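Local coordinates for Tol-Pal system protein TolB (Acinetobacter baumannii, PDB 7MX5) that probably acts in the periplasm as part of the Tol-Pal system, supporting outer membrane invagination during cell division and outer membrane integrity, at residues A[120-125]-A[354-359]; A[264-267]-A[272-275]; A[320-325]-A[339-344]; A[362-367]-A[371-376]. All coordinates share one frame; numbering follows the deposited sequence.

Interaction 1 (A[120-125]-A[354-359])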
loop_
_atom_site.group_PDB
_atom_site.type_symbol
_atom_site.label_atom_id
_atom_site.label_comp_id
_atom_site.label_asym_id
_atom_site.label_seq_id
_atom_site.Cartn_x
_atom_site.Cartn_y
_atom_site.Cartn_z
ATOM N N ALA A 120 3.983 -2.904 16.646
ATOM C CA ALA A 120 3.655 -3.733 17.800
ATOM C C ALA A 120 2.579 -3.081 18.660
ATOM O O ALA A 120 1.712 -3.774 19.209
ATOM C CB ALA A 120 4.912 -4.007 18.626
ATOM N N ILE A 121 2.621 -1.754 18.795
ATOM C CA ILE A 121 1.590 -1.048 19.552
ATOM C C ILE A 121 0.236 -1.203 18.873
ATOM O O ILE A 121 -0.780 -1.462 19.529
ATOM C CB ILE A 121 1.971 0.436 19.721
ATOM C CG1 ILE A 121 3.234 0.572 20.573
ATOM C CG2 ILE A 121 0.821 1.218 20.338
ATOM C CD1 ILE A 121 3.725 1.999 20.708
ATOM N N TYR A 122 0.204 -1.050 17.546
ATOM C CA TYR A 122 -1.043 -1.185 16.803
ATOM C C TYR A 122 -1.630 -2.583 16.954
ATOM O O TYR A 122 -2.835 -2.739 17.177
ATOM C CB TYR A 122 -0.796 -0.856 15.330
ATOM C CG TYR A 122 -2.032 -0.850 14.457
ATOM C CD1 TYR A 122 -2.775 0.309 14.283
ATOM C CD2 TYR A 122 -2.440 -1.997 13.789
ATOM C CE1 TYR A 122 -3.899 0.322 13.479
ATOM C CE2 TYR A 122 -3.563 -1.994 12.984
ATOM C CZ TYR A 122 -4.289 -0.831 12.833
ATOM O OH TYR A 122 -5.408 -0.822 12.031
ATOM N N GLN A 123 -0.788 -3.613 16.841
ATOM C CA GLN A 123 -1.274 -4.983 16.952
ATOM C C GLN A 123 -1.757 -5.289 18.365
ATOM O O GLN A 123 -2.724 -6.038 18.548
ATOM C CB GLN A 123 -0.175 -5.961 16.537
ATOM C CG GLN A 123 -0.638 -7.399 16.395
ATOM C CD GLN A 123 0.414 -8.281 15.757
ATOM O OE1 GLN A 123 1.436 -8.590 16.369
ATOM N NE2 GLN A 123 0.170 -8.693 14.518
ATOM N N ALA A 124 -1.100 -4.719 19.376
ATOM C CA ALA A 124 -1.499 -4.971 20.755
ATOM C C ALA A 124 -2.822 -4.305 21.110
ATOM O O ALA A 124 -3.476 -4.730 22.067
ATOM C CB ALA A 124 -0.405 -4.497 21.713
ATOM N N LEU A 125 -3.232 -3.282 20.362
ATOM C CA LEU A 125 -4.458 -2.552 20.658
ATOM C C LEU A 125 -5.634 -2.966 19.788
ATOM O O LEU A 125 -6.784 -2.835 20.220
ATOM C CB LEU A 125 -4.227 -1.046 20.497
ATOM C CG LEU A 125 -3.241 -0.414 21.479
ATOM C CD1 LEU A 125 -3.004 1.042 21.132
ATOM C CD2 LEU A 125 -3.746 -0.550 22.903
ATOM N N SER A 354 -3.366 -2.227 1.602
ATOM C CA SER A 354 -2.271 -2.475 2.523
ATOM C C SER A 354 -2.329 -3.923 3.011
ATOM O O SER A 354 -3.397 -4.540 3.006
ATOM C CB SER A 354 -2.341 -1.517 3.708
ATOM O OG SER A 354 -3.470 -1.787 4.521
ATOM N N PRO A 355 -1.191 -4.491 3.420
ATOM C CA PRO A 355 -1.184 -5.901 3.849
ATOM C C PRO A 355 -2.222 -6.249 4.906
ATOM O O PRO A 355 -2.739 -7.374 4.895
ATOM C CB PRO A 355 0.242 -6.095 4.380
ATOM C CG PRO A 355 1.063 -5.093 3.652
ATOM C CD PRO A 355 0.170 -3.938 3.287
ATOM N N ASN A 356 -2.551 -5.332 5.813
ATOM C CA ASN A 356 -3.545 -5.614 6.840
ATOM C C ASN A 356 -4.973 -5.360 6.372
ATOM O O ASN A 356 -5.914 -5.635 7.123
ATOM C CB ASN A 356 -3.257 -4.801 8.111
ATOM C CG ASN A 356 -3.315 -3.296 7.887
ATOM O OD1 ASN A 356 -3.837 -2.814 6.882
ATOM N ND2 ASN A 356 -2.774 -2.545 8.839
ATOM N N GLY A 357 -5.156 -4.840 5.160
ATOM C CA GLY A 357 -6.487 -4.585 4.650
ATOM C C GLY A 357 -7.214 -3.431 5.297
ATOM O O GLY A 357 -8.395 -3.223 5.005
ATOM N N GLN A 358 -6.551 -2.675 6.173
ATOM C CA GLN A 358 -7.168 -1.523 6.812
ATOM C C GLN A 358 -6.911 -0.221 6.066
ATOM O O GLN A 358 -7.636 0.755 6.286
ATOM C CB GLN A 358 -6.668 -1.387 8.254
ATOM C CG GLN A 358 -6.853 -2.639 9.096
ATOM C CD GLN A 358 -8.255 -3.207 8.992
ATOM O OE1 GLN A 358 -8.445 -4.348 8.572
ATOM N NE2 GLN A 358 -9.247 -2.412 9.380
ATOM N N MET A 359 -5.905 -0.187 5.196
ATOM C CA MET A 359 -5.553 1.000 4.436
ATOM C C MET A 359 -5.634 0.702 2.944
ATOM O O MET A 359 -5.677 -0.455 2.519
ATOM C CB MET A 359 -4.140 1.486 4.789
ATOM C CG MET A 359 -4.010 2.118 6.166
ATOM S SD MET A 359 -4.849 3.704 6.302
ATOM C CE MET A 359 -4.633 4.054 8.044
#

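Interaction 2 (A[264-267]-A[272-275])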
loop_
_atom_site.group_PDB
_atom_site.type_symbol
_atom_site.label_atom_id
_atom_site.label_comp_id
_atom_site.label_asym_id
_atom_site.label_seq_id
_atom_site.Cartn_x
_atom_site.Cartn_y
_atom_site.Cartn_z
ATOM N N ARG A 264 -5.667 -9.382 -11.978
ATOM C CA ARG A 264 -5.086 -9.440 -10.641
ATOM C C ARG A 264 -5.474 -10.760 -9.990
ATOM O O ARG A 264 -6.664 -11.074 -9.884
ATOM C CB ARG A 264 -5.554 -8.262 -9.780
ATOM C CG ARG A 264 -5.278 -6.896 -10.388
ATOM C CD ARG A 264 -4.080 -6.236 -9.729
ATOM N NE ARG A 264 -3.680 -5.015 -10.418
ATOM C CZ ARG A 264 -3.270 -3.911 -9.809
ATOM N NH1 ARG A 264 -3.202 -3.834 -8.490
ATOM N NH2 ARG A 264 -2.920 -2.858 -10.541
ATOM N N TYR A 265 -4.473 -11.520 -9.549
ATOM C CA TYR A 265 -4.723 -12.816 -8.933
ATOM C C TYR A 265 -5.490 -12.668 -7.626
ATOM O O TYR A 265 -5.290 -11.711 -6.873
ATOM C CB TYR A 265 -3.406 -13.540 -8.655
ATOM C CG TYR A 265 -2.727 -14.140 -9.862
ATOM C CD1 TYR A 265 -3.132 -15.364 -10.376
ATOM C CD2 TYR A 265 -1.657 -13.497 -10.468
ATOM C CE1 TYR A 265 -2.503 -15.920 -11.475
ATOM C CE2 TYR A 265 -1.017 -14.047 -11.560
ATOM C CZ TYR A 265 -1.443 -15.258 -12.058
ATOM O OH TYR A 265 -0.809 -15.805 -13.151
ATOM N N THR A 266 -6.366 -13.632 -7.354
ATOM C CA THR A 266 -6.919 -13.739 -6.013
ATOM C C THR A 266 -5.875 -14.352 -5.080
ATOM O O THR A 266 -5.117 -15.234 -5.495
ATOM C CB THR A 266 -8.186 -14.596 -6.014
ATOM O OG1 THR A 266 -7.911 -15.859 -6.629
ATOM C CG2 THR A 266 -9.304 -13.898 -6.775
ATOM N N PRO A 267 -5.805 -13.906 -3.822
ATOM C CA PRO A 267 -4.731 -14.380 -2.932
ATOM C C PRO A 267 -4.776 -15.873 -2.640
ATOM O O PRO A 267 -3.790 -16.404 -2.113
ATOM C CB PRO A 267 -4.940 -13.558 -1.652
ATOM C CG PRO A 267 -6.357 -13.102 -1.714
ATOM C CD PRO A 267 -6.674 -12.915 -3.166
ATOM N N PHE A 272 -8.557 -15.118 -10.794
ATOM C CA PHE A 272 -8.116 -13.736 -10.905
ATOM C C PHE A 272 -9.293 -12.885 -11.360
ATOM O O PHE A 272 -10.247 -13.378 -11.965
ATOM C CB PHE A 272 -6.921 -13.582 -11.866
ATOM C CG PHE A 272 -7.255 -13.812 -13.319
ATOM C CD1 PHE A 272 -7.723 -12.777 -14.116
ATOM C CD2 PHE A 272 -7.060 -15.055 -13.897
ATOM C CE1 PHE A 272 -8.018 -12.986 -15.450
ATOM C CE2 PHE A 272 -7.347 -15.267 -15.232
ATOM C CZ PHE A 272 -7.829 -14.233 -16.008
ATOM N N ILE A 273 -9.217 -11.594 -11.055
ATOM C CA ILE A 273 -10.247 -10.643 -11.444
ATOM C C ILE A 273 -9.696 -9.744 -12.542
ATOM O O ILE A 273 -8.482 -9.596 -12.715
ATOM C CB ILE A 273 -10.753 -9.809 -10.248
ATOM C CG1 ILE A 273 -9.671 -8.838 -9.775
ATOM C CG2 ILE A 273 -11.194 -10.720 -9.112
ATOM C CD1 ILE A 273 -10.184 -7.775 -8.830
ATOM N N PHE A 274 -10.611 -9.136 -13.294
ATOM C CA PHE A 274 -10.226 -8.314 -14.433
ATOM C C PHE A 274 -11.399 -7.435 -14.837
ATOM O O PHE A 274 -12.554 -7.709 -14.499
ATOM C CB PHE A 274 -9.765 -9.174 -15.618
ATOM C CG PHE A 274 -10.840 -10.062 -16.179
ATOM C CD1 PHE A 274 -11.243 -11.204 -15.504
ATOM C CD2 PHE A 274 -11.453 -9.749 -17.380
ATOM C CE1 PHE A 274 -12.232 -12.018 -16.018
ATOM C CE2 PHE A 274 -12.444 -10.558 -17.897
ATOM C CZ PHE A 274 -12.834 -11.694 -17.215
ATOM N N THR A 275 -11.081 -6.371 -15.570
ATOM C CA THR A 275 -12.079 -5.451 -16.096
ATOM C C THR A 275 -12.499 -5.891 -17.492
ATOM O O THR A 275 -11.680 -6.389 -18.271
ATOM C CB THR A 275 -11.528 -4.024 -16.132
ATOM O OG1 THR A 275 -11.173 -3.615 -14.805
ATOM C CG2 THR A 275 -12.555 -3.056 -16.702
#

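Interaction 3 (A[320-325]-A[339-344])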
loop_
_atom_site.group_PDB
_atom_site.type_symbol
_atom_site.label_atom_id
_atom_site.label_comp_id
_atom_site.label_asym_id
_atom_site.label_seq_id
_atom_site.Cartn_x
_atom_site.Cartn_y
_atom_site.Cartn_z
ATOM N N HIS A 320 -14.911 3.171 -9.122
ATOM C CA HIS A 320 -16.356 3.126 -9.282
ATOM C C HIS A 320 -16.845 4.473 -9.790
ATOM O O HIS A 320 -16.439 5.520 -9.275
ATOM C CB HIS A 320 -17.034 2.771 -7.956
ATOM C CG HIS A 320 -18.517 2.598 -8.056
ATOM N ND1 HIS A 320 -19.103 1.415 -8.453
ATOM C CD2 HIS A 320 -19.534 3.454 -7.800
ATOM C CE1 HIS A 320 -20.417 1.553 -8.443
ATOM N NE2 HIS A 320 -20.704 2.781 -8.051
ATOM N N ARG A 321 -17.714 4.447 -10.800
ATOM C CA ARG A 321 -18.226 5.663 -11.429
ATOM C C ARG A 321 -19.738 5.576 -11.573
ATOM O O ARG A 321 -20.249 5.006 -12.547
ATOM C CB ARG A 321 -17.574 5.897 -12.791
ATOM C CG ARG A 321 -17.062 7.304 -13.004
ATOM C CD ARG A 321 -17.759 7.995 -14.163
ATOM N NE ARG A 321 -17.499 7.333 -15.435
ATOM C CZ ARG A 321 -16.885 7.905 -16.463
ATOM N NH1 ARG A 321 -16.438 9.149 -16.397
ATOM N NH2 ARG A 321 -16.715 7.211 -17.584
ATOM N N PRO A 322 -20.489 6.121 -10.619
ATOM C CA PRO A 322 -21.924 6.323 -10.852
ATOM C C PRO A 322 -22.121 7.284 -12.015
ATOM O O PRO A 322 -21.500 8.348 -12.071
ATOM C CB PRO A 322 -22.439 6.910 -9.530
ATOM C CG PRO A 322 -21.313 6.863 -8.564
ATOM C CD PRO A 322 -20.049 6.518 -9.271
ATOM N N SER A 323 -22.994 6.895 -12.951
ATOM C CA SER A 323 -23.125 7.610 -14.219
ATOM C C SER A 323 -23.381 9.102 -14.044
ATOM O O SER A 323 -23.126 9.877 -14.973
ATOM C CB SER A 323 -24.250 6.991 -15.054
ATOM O OG SER A 323 -25.519 7.273 -14.493
ATOM N N GLY A 324 -23.873 9.524 -12.883
ATOM C CA GLY A 324 -24.079 10.934 -12.628
ATOM C C GLY A 324 -22.797 11.684 -12.328
ATOM O O GLY A 324 -22.582 12.784 -12.843
ATOM N N SER A 325 -21.931 11.097 -11.501
ATOM C CA SER A 325 -20.713 11.746 -11.046
ATOM C C SER A 325 -19.485 11.085 -11.683
ATOM O O SER A 325 -19.601 10.349 -12.674
ATOM C CB SER A 325 -20.673 11.720 -9.516
ATOM O OG SER A 325 -19.949 12.827 -9.008
ATOM N N VAL A 339 -21.130 -2.668 -1.692
ATOM C CA VAL A 339 -20.168 -1.736 -2.268
ATOM C C VAL A 339 -20.098 -0.507 -1.372
ATOM O O VAL A 339 -21.121 0.134 -1.100
ATOM C CB VAL A 339 -20.549 -1.351 -3.707
ATOM C CG1 VAL A 339 -19.816 -0.087 -4.133
ATOM C CG2 VAL A 339 -20.245 -2.496 -4.658
ATOM N N ASN A 340 -18.893 -0.175 -0.917
ATOM C CA ASN A 340 -18.651 0.975 -0.052
ATOM C C ASN A 340 -17.839 2.001 -0.832
ATOM O O ASN A 340 -16.676 1.753 -1.169
ATOM C CB ASN A 340 -17.917 0.554 1.220
ATOM C CG ASN A 340 -17.423 1.739 2.034
ATOM O OD1 ASN A 340 -17.957 2.845 1.937
ATOM N ND2 ASN A 340 -16.399 1.509 2.848
ATOM N N ILE A 341 -18.445 3.151 -1.107
ATOM C CA ILE A 341 -17.739 4.246 -1.764
ATOM C C ILE A 341 -16.863 4.941 -0.728
ATOM O O ILE A 341 -17.354 5.405 0.306
ATOM C CB ILE A 341 -18.718 5.232 -2.414
ATOM C CG1 ILE A 341 -19.475 4.550 -3.558
ATOM C CG2 ILE A 341 -17.976 6.467 -2.908
ATOM C CD1 ILE A 341 -20.007 5.505 -4.608
ATOM N N LEU A 342 -15.562 5.012 -1.004
ATOM C CA LEU A 342 -14.600 5.556 -0.055
ATOM C C LEU A 342 -14.364 7.050 -0.258
ATOM O O LEU A 342 -14.430 7.826 0.701
ATOM C CB LEU A 342 -13.273 4.798 -0.166
ATOM C CG LEU A 342 -12.502 4.524 1.124
ATOM C CD1 LEU A 342 -13.450 4.119 2.240
ATOM C CD2 LEU A 342 -11.456 3.449 0.888
ATOM N N THR A 343 -14.096 7.465 -1.495
ATOM C CA THR A 343 -13.688 8.834 -1.779
ATOM C C THR A 343 -13.743 9.101 -3.278
ATOM O O THR A 343 -13.627 8.163 -4.078
ATOM C CB THR A 343 -12.270 9.080 -1.255
ATOM O OG1 THR A 343 -11.847 10.409 -1.586
ATOM C CG2 THR A 343 -11.300 8.078 -1.867
ATOM N N PRO A 344 -13.929 10.348 -3.701
ATOM C CA PRO A 344 -13.731 10.675 -5.117
ATOM C C PRO A 344 -12.255 10.611 -5.482
ATOM O O PRO A 344 -11.368 10.752 -4.638
ATOM C CB PRO A 344 -14.276 12.103 -5.252
ATOM C CG PRO A 344 -14.944 12.426 -3.958
ATOM C CD PRO A 344 -14.424 11.493 -2.919
#

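Interaction 4 (A[362-367]-A[371-376])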
loop_
_atom_site.group_PDB
_atom_site.type_symbol
_atom_site.label_atom_id
_atom_site.label_comp_id
_atom_site.label_asym_id
_atom_site.label_seq_id
_atom_site.Cartn_x
_atom_site.Cartn_y
_atom_site.Cartn_z
ATOM N N TYR A 362 -3.909 5.126 -3.434
ATOM C CA TYR A 362 -4.361 5.392 -4.792
ATOM C C TYR A 362 -3.787 6.726 -5.241
ATOM O O TYR A 362 -3.358 7.546 -4.425
ATOM C CB TYR A 362 -5.893 5.398 -4.887
ATOM C CG TYR A 362 -6.560 6.463 -4.044
ATOM C CD1 TYR A 362 -6.700 6.304 -2.672
ATOM C CD2 TYR A 362 -7.049 7.628 -4.622
ATOM C CE1 TYR A 362 -7.307 7.274 -1.898
ATOM C CE2 TYR A 362 -7.658 8.604 -3.856
ATOM C CZ TYR A 362 -7.785 8.421 -2.495
ATOM O OH TYR A 362 -8.388 9.390 -1.726
ATOM N N ALA A 363 -3.781 6.930 -6.554
ATOM C CA ALA A 363 -3.263 8.150 -7.157
ATOM C C ALA A 363 -4.421 9.063 -7.537
ATOM O O ALA A 363 -5.390 8.616 -8.161
ATOM C CB ALA A 363 -2.410 7.834 -8.386
ATOM N N THR A 364 -4.317 10.333 -7.161
ATOM C CA THR A 364 -5.351 11.317 -7.456
ATOM C C THR A 364 -4.687 12.679 -7.624
ATOM O O THR A 364 -3.458 12.795 -7.623
ATOM C CB THR A 364 -6.421 11.330 -6.355
ATOM O OG1 THR A 364 -7.410 12.322 -6.658
ATOM C CG2 THR A 364 -5.794 11.642 -5.007
ATOM N N ARG A 365 -5.509 13.716 -7.773
ATOM C CA ARG A 365 -5.022 15.079 -7.944
ATOM C C ARG A 365 -5.828 16.016 -7.060
ATOM O O ARG A 365 -7.061 16.014 -7.108
ATOM C CB ARG A 365 -5.118 15.528 -9.407
ATOM C CG ARG A 365 -4.156 14.819 -10.345
ATOM C CD ARG A 365 -4.518 15.078 -11.798
ATOM N NE ARG A 365 -3.689 14.303 -12.714
ATOM C CZ ARG A 365 -3.764 14.376 -14.036
ATOM N NH1 ARG A 365 -4.623 15.184 -14.635
ATOM N NH2 ARG A 365 -2.957 13.620 -14.775
ATOM N N GLU A 366 -5.128 16.812 -6.255
ATOM C CA GLU A 366 -5.746 17.810 -5.390
ATOM C C GLU A 366 -5.079 19.147 -5.662
ATOM O O GLU A 366 -3.856 19.267 -5.537
ATOM C CB GLU A 366 -5.614 17.425 -3.914
ATOM C CG GLU A 366 -6.720 17.966 -3.027
ATOM C CD GLU A 366 -6.752 17.292 -1.670
ATOM O OE1 GLU A 366 -7.007 16.071 -1.622
ATOM O OE2 GLU A 366 -6.520 17.980 -0.654
ATOM N N GLY A 367 -5.875 20.145 -6.029
ATOM C CA GLY A 367 -5.294 21.400 -6.474
ATOM C C GLY A 367 -4.563 21.183 -7.785
ATOM O O GLY A 367 -5.082 20.552 -8.712
ATOM N N LEU A 371 -0.704 13.541 -6.578
ATOM C CA LEU A 371 -0.283 13.003 -5.294
ATOM C C LEU A 371 -0.820 11.592 -5.101
ATOM O O LEU A 371 -1.723 11.136 -5.808
ATOM C CB LEU A 371 -0.754 13.900 -4.142
ATOM C CG LEU A 371 -2.243 14.257 -4.104
ATOM C CD1 LEU A 371 -3.035 13.259 -3.270
ATOM C CD2 LEU A 371 -2.435 15.665 -3.572
ATOM N N LEU A 372 -0.246 10.907 -4.115
ATOM C CA LEU A 372 -0.774 9.652 -3.605
ATOM C C LEU A 372 -1.599 9.930 -2.356
ATOM O O LEU A 372 -1.250 10.797 -1.550
ATOM C CB LEU A 372 0.350 8.670 -3.270
ATOM C CG LEU A 372 1.146 8.038 -4.413
ATOM C CD1 LEU A 372 1.974 6.872 -3.891
ATOM C CD2 LEU A 372 0.229 7.587 -5.540
ATOM N N SER A 373 -2.694 9.193 -2.202
ATOM C CA SER A 373 -3.544 9.307 -1.028
ATOM C C SER A 373 -3.711 7.935 -0.394
ATOM O O SER A 373 -3.912 6.939 -1.094
ATOM C CB SER A 373 -4.916 9.893 -1.382
ATOM O OG SER A 373 -4.897 11.308 -1.324
ATOM N N ILE A 374 -3.620 7.889 0.932
ATOM C CA ILE A 374 -3.826 6.666 1.699
ATOM C C ILE A 374 -5.048 6.874 2.580
ATOM O O ILE A 374 -5.102 7.833 3.361
ATOM C CB ILE A 374 -2.593 6.295 2.539
ATOM C CG1 ILE A 374 -1.545 5.611 1.664
ATOM C CG2 ILE A 374 -2.985 5.379 3.686
ATOM C CD1 ILE A 374 -0.125 5.828 2.127
ATOM N N MET A 375 -6.028 5.985 2.451
ATOM C CA MET A 375 -7.281 6.099 3.180
ATOM C C MET A 375 -7.559 4.814 3.941
ATOM O O MET A 375 -7.266 3.717 3.456
ATOM C CB MET A 375 -8.450 6.400 2.238
ATOM C CG MET A 375 -8.831 7.864 2.196
ATOM S SD MET A 375 -10.512 8.166 1.629
ATOM C CE MET A 375 -11.443 7.772 3.101
ATOM N N SER A 376 -8.119 4.957 5.138
ATOM C CA SER A 376 -8.636 3.802 5.852
ATOM C C SER A 376 -9.867 3.264 5.132
ATOM O O SER A 376 -10.650 4.017 4.546
ATOM C CB SER A 376 -8.979 4.172 7.295
ATOM O OG SER A 376 -9.993 5.160 7.342
HETATM O O HOH W 1 -8.039 12.466 -1.539
#

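Interaction 1 (A[120-125]-A[354-359])
Y122 of helix 110-126 meets N356 and Q358 in the loop between strands 352-353 and 359-366. The contact is small, and Y122 supplies about half of its buried surface. CG of Y122 lies anti to the backbone N (chi1 -175°), which carries the ring from the helix toward the loop. The phenol oxygen rests on the aliphatic part of Q358. OH of Y122 is 3.7 Å from CG of Q358. The Q358 chain bends at chi2 beyond this point. Further back on the ring, CE2 of Y122 lies 4.3 Å from ND2 of N356, a loose and oblique approach.

N356 is held from several sides. Its OD1 accepts the backbone N of Q358 at 2.8 Å, which makes an Asx turn. OG of S354 donates to the same OD1 at 2.6 Å. The two donors come from opposite faces of the amide plane, so its rotation is well fixed. OG of S354 in turn accepts the backbone N of M359 at 3.0 Å. A type I turn from S354 to G357 runs through the same loop. ND2, at the other end of the amide, bonds to O of P129. The backbone N of N356 bonds separately to OD2 of D131.

A120, I121, A124 and L125 pack on strands 83-91 and 96-105, so Y122 links that part of the chain to the propeller loop. No hydrogen bond joins the two segments. The chemistry implies a van der Waals touch of a tyrosine against a loop whose shape is set by its own polar bonds.

Interaction 2 (A[264-267]-A[272-275])
F272 and I273 both place their first side-chain branch between the backbone N and the carbonyl carbon, with chi1 at 70° in each, and both meet R264. For I273 this sets CG1 beside the opposite strand, 3.7 Å from O of R264 and 4.2 Å from CB of R264. The R264 chain then bends at chi2, and its end leads away from the contact. In F272 it is CB that touches, 3.2 Å from O of R264, while the ring turns off to meet Y287 and F289.

The backbones pair around these side chains. R264 and I273 form an antiparallel hydrogen-bonded pair, with N to O distances of 2.9 Å both ways. Y265 and F272 follow as a non-hydrogen-bonded pair, and their CA atoms are only 4.0 Å apart. Their side chains share one face of the sheet, with CD1 of Y265 at 4.4 Å from CB of F272. Past Y265 the strand ends. OG1 of T266 has O of A271, at the start of the second strand, as its main partner; OD1 of D268 is also within bonding range.

This is an antiparallel beta hairpin. It forms the first two strands of a four-stranded blade in the TolB beta propeller.

Interaction 3 (A[320-325]-A[339-344])
The imidazole of H320 is the one aromatic ring in the contact, and the end of I341 comes to it obliquely. CD1 of I341 lies 3.8 Å from CD2 of H320, and the two side chains cross at about a right angle. CG1 of V339 stands over the ring face on the side from which I341 comes, a distant neighbour at 4.6 Å from ND1 of H320. That nitrogen has its polar partner in N304, through a hydrogen bond to OD1, which helps fix how the ring is turned. The pyrrolidine of P322 stands next to the imidazole, and its CG is 4.4 Å from the same CD1 of I341.

I341 reaches them because CG1 lies anti to its carbonyl carbon (chi1 -65°) and the chain runs on extended to CD1. The contact is apolar, and no hydrogen bond crosses it. H320, V339 and I341 also touch a crystal neighbour, so their exact poses may owe something to the lattice.

H320 ends strand 315-320, and I341 lies on strand 339-344, the outermost strand of the same four-stranded propeller blade. Strand 328-333 runs between them. H320 pairs with K328 on one side of it and its ring packs on A330. On the other side L342 and T343 both face V329 in a classic beta bulge. The contact thus reaches across strand 328-333.

Interaction 4 (A[362-367]-A[371-376])
Y362 pairs with S373 in the antiparallel beta hairpin of strands 359-366 and 369-376, part of a propeller blade. They are a hydrogen-bonded pair, with N of S373 at 2.8 Å from O of Y362. Beside them, CB of S373 sits over one face of the Y362 ring, 3.8 Å from its centroid, as a CH-pi contact. M375 CB lies at the ring edge. A water lies 3.1 Å from OH of Y362. The same water donates to OG of S373, but this leg is weak. The main partner of S373 OG is N384 on the next strand.

A363 follows on the other face of the sheet. It pairs with L372 without hydrogen bonds, and its CB touches CD2 of L372 at 3.9 Å.

T364 returns to the face of Y362. It bonds to L371 through both backbone groups, nearly straight. The two side chains run side by side, and CG2 of T364 is 3.6 Å from CD1 of L371. T364 OG1 is turned to S346 instead.

R365 points away and forms a salt bridge with E391. Last comes E366, on the exposed end of the strand. Its CB lies against the other methyl of L371, with CD2 at 3.6 Å.

Overall arrangement
Followed from the N terminus, the first contacting segment is in helix 110-126. Interaction 1 joins it to the loop at 354-359 and closes a loop of 228 residues, tying the helix to the propeller. Interactions 2 and 3 both fall within that loop, in two separate blades. They do not touch. Interaction 4 opens just after interaction 1 has closed, so no two contacts cross along the chain. Its hairpin touches the segments of interactions 1 and 3. M359 of interaction 1 packs on I374, and T343 of interaction 3 packs on Y362 and M375. Interaction 4 thus connects the helix-facing loop with the edge of the preceding blade, while interaction 2 lies about 23 Å away, centre to centre.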